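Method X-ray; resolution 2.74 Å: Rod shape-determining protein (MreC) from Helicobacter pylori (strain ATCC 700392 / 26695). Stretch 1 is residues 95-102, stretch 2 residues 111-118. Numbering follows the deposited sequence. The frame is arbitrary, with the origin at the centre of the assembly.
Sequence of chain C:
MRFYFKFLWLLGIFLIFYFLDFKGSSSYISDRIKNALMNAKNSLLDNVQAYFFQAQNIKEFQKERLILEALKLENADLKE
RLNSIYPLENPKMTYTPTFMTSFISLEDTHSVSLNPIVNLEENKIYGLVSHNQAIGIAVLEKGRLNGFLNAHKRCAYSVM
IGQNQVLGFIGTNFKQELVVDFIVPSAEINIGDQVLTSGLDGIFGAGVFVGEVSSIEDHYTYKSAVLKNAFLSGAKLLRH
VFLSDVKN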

# COMPACT_ATOMS: atom_id res chain seq x y z
N TYR C 95 22.48 28.85 12.44
CA TYR C 95 21.95 29.83 11.52
C TYR C 95 23.01 30.89 11.29
O TYR C 95 23.52 31.45 12.25
CB TYR C 95 20.70 30.46 12.13
CG TYR C 95 19.48 29.60 12.01
CD1 TYR C 95 18.88 29.43 10.79
CD2 TYR C 95 18.91 28.95 13.11
CE1 TYR C 95 17.73 28.64 10.65
CE2 TYR C 95 17.79 28.16 12.99
CZ TYR C 95 17.20 28.01 11.75
OH TYR C 95 16.06 27.25 11.57
N THR C 96 23.35 31.15 10.03
CA THR C 96 24.31 32.20 9.68
C THR C 96 23.67 33.14 8.71
O THR C 96 23.04 32.70 7.77
CB THR C 96 25.57 31.61 9.04
OG1 THR C 96 25.98 30.47 9.78
CG2 THR C 96 26.69 32.58 9.05
N PRO C 97 23.83 34.45 8.90
CA PRO C 97 23.18 35.37 8.00
C PRO C 97 23.84 35.43 6.63
O PRO C 97 25.01 35.11 6.48
CB PRO C 97 23.26 36.70 8.74
CG PRO C 97 24.43 36.59 9.65
CD PRO C 97 24.48 35.15 10.02
N THR C 98 23.05 35.81 5.63
CA THR C 98 23.49 35.83 4.24
C THR C 98 22.58 36.81 3.57
O THR C 98 21.49 37.13 4.11
CB THR C 98 23.36 34.42 3.56
OG1 THR C 98 23.83 34.48 2.19
CG2 THR C 98 21.91 33.91 3.58
N PHE C 99 23.00 37.30 2.41
CA PHE C 99 22.12 38.16 1.67
C PHE C 99 22.31 38.00 0.19
O PHE C 99 23.36 37.57 -0.24
CB PHE C 99 22.32 39.62 2.09
CG PHE C 99 23.71 40.12 1.92
CD1 PHE C 99 24.02 40.87 0.80
CD2 PHE C 99 24.73 39.83 2.84
CE1 PHE C 99 25.30 41.38 0.60
CE2 PHE C 99 26.01 40.31 2.63
CZ PHE C 99 26.30 41.10 1.52
N MET C 100 21.27 38.35 -0.56
CA MET C 100 21.32 38.20 -2.01
C MET C 100 21.96 39.43 -2.64
O MET C 100 21.73 40.54 -2.23
CB MET C 100 19.94 37.88 -2.59
CG MET C 100 18.99 39.04 -2.75
SD MET C 100 17.39 38.49 -3.35
CE MET C 100 17.66 38.48 -5.12
N THR C 101 22.78 39.20 -3.65
CA THR C 101 23.40 40.29 -4.41
C THR C 101 22.63 40.62 -5.68
O THR C 101 22.59 41.76 -6.12
CB THR C 101 24.83 39.95 -4.82
OG1 THR C 101 24.84 38.89 -5.80
CG2 THR C 101 25.66 39.60 -3.57
N SER C 102 22.02 39.60 -6.25
CA SER C 102 21.26 39.72 -7.47
C SER C 102 20.42 38.47 -7.65
O SER C 102 20.67 37.45 -6.99
CB SER C 102 22.24 39.82 -8.62
OG SER C 102 23.06 38.67 -8.71
N SER C 111 15.50 32.17 -8.24
CA SER C 111 16.91 31.80 -8.22
C SER C 111 17.76 33.02 -7.94
O SER C 111 17.67 34.02 -8.66
CB SER C 111 17.32 31.19 -9.56
OG SER C 111 16.83 29.86 -9.69
N VAL C 112 18.59 32.94 -6.90
CA VAL C 112 19.38 34.10 -6.50
C VAL C 112 20.84 33.80 -6.21
O VAL C 112 21.19 32.70 -5.78
CB VAL C 112 18.77 34.80 -5.26
CG1 VAL C 112 17.34 35.23 -5.54
CG2 VAL C 112 18.83 33.89 -4.04
N SER C 113 21.67 34.81 -6.43
CA SER C 113 23.08 34.75 -6.07
C SER C 113 23.26 35.31 -4.66
O SER C 113 22.79 36.41 -4.37
CB SER C 113 23.95 35.57 -7.03
OG SER C 113 24.18 34.93 -8.27
N LEU C 114 23.95 34.55 -3.81
CA LEU C 114 24.16 34.92 -2.43
C LEU C 114 25.60 35.29 -2.15
O LEU C 114 26.52 34.76 -2.75
CB LEU C 114 23.79 33.76 -1.53
CG LEU C 114 22.33 33.35 -1.57
CD1 LEU C 114 22.15 32.01 -0.87
CD2 LEU C 114 21.45 34.38 -0.91
N ASN C 115 25.79 36.19 -1.23
CA ASN C 115 27.12 36.58 -0.87
C ASN C 115 27.84 35.41 -0.21
O ASN C 115 27.28 34.78 0.70
CB ASN C 115 27.08 37.73 0.11
CG ASN C 115 28.38 38.48 0.14
OD1 ASN C 115 28.94 38.79 -0.92
ND2 ASN C 115 28.90 38.76 1.33
N PRO C 116 29.07 35.09 -0.67
CA PRO C 116 29.85 33.98 -0.13
C PRO C 116 29.89 33.93 1.39
O PRO C 116 29.87 34.97 2.04
CB PRO C 116 31.26 34.26 -0.65
CG PRO C 116 31.06 35.02 -1.90
CD PRO C 116 29.77 35.76 -1.77
N ILE C 117 29.95 32.72 1.93
CA ILE C 117 30.05 32.51 3.37
C ILE C 117 31.23 31.59 3.67
O ILE C 117 31.36 30.54 3.07
CB ILE C 117 28.75 31.90 3.95
CG1 ILE C 117 27.62 32.93 3.95
CG2 ILE C 117 28.99 31.33 5.36
CD1 ILE C 117 26.34 32.42 4.60
N VAL C 118 32.05 32.00 4.61
CA VAL C 118 33.28 31.30 4.95
C VAL C 118 33.05 29.80 5.24
O VAL C 118 31.99 29.40 5.73
CB VAL C 118 34.00 32.03 6.11
CG1 VAL C 118 35.13 31.21 6.72
CG2 VAL C 118 34.53 33.37 5.61

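The antiparallel pairing of these stretches is broken by a beta bulge: Met 100 faces Leu 114 (CA to CA 4.4 Å) as a non-hydrogen-bonded pair, but two residues on, Ser 102 pairs with Ser 113 (CA to CA 5.5 Å), so the register slips by one. The backbone of Thr 101, with phi/psi of -97°/-32°, leaves the extended region at this point, and the strand axes cross at 113°, far from a straight antiparallel alignment.

Three backbone hydrogen bonds nevertheless hold the ladder. Asn 115 N donates to Phe 99 O (3.0 Å, 169° at the hydrogen), Thr 101 N to Ser 113 O (2.9 Å, 163°), and Ser 113 N to Ser 102 O (2.9 Å, 158°). Around the narrow pair, CA-H...O contacts run from Leu 114 CA to Phe 99 O (3.5 Å) and from Met 100 CA to Ser 113 O (3.3 Å).

Met 100 and Leu 114 share one sheet face, where Met 100 CE reaches Val 112 CG1 at 3.3 Å, a close apolar contact. Phe 99 starts away from the partner, yet its ring returns: Asn 115 CB lies 3.9 Å from the Phe 99 ring centroid, 19° off the normal, a CH-pi contact over the face. Beyond the ladder, Ile 117 CD1 packs against Thr 98 CB at 3.7 Å.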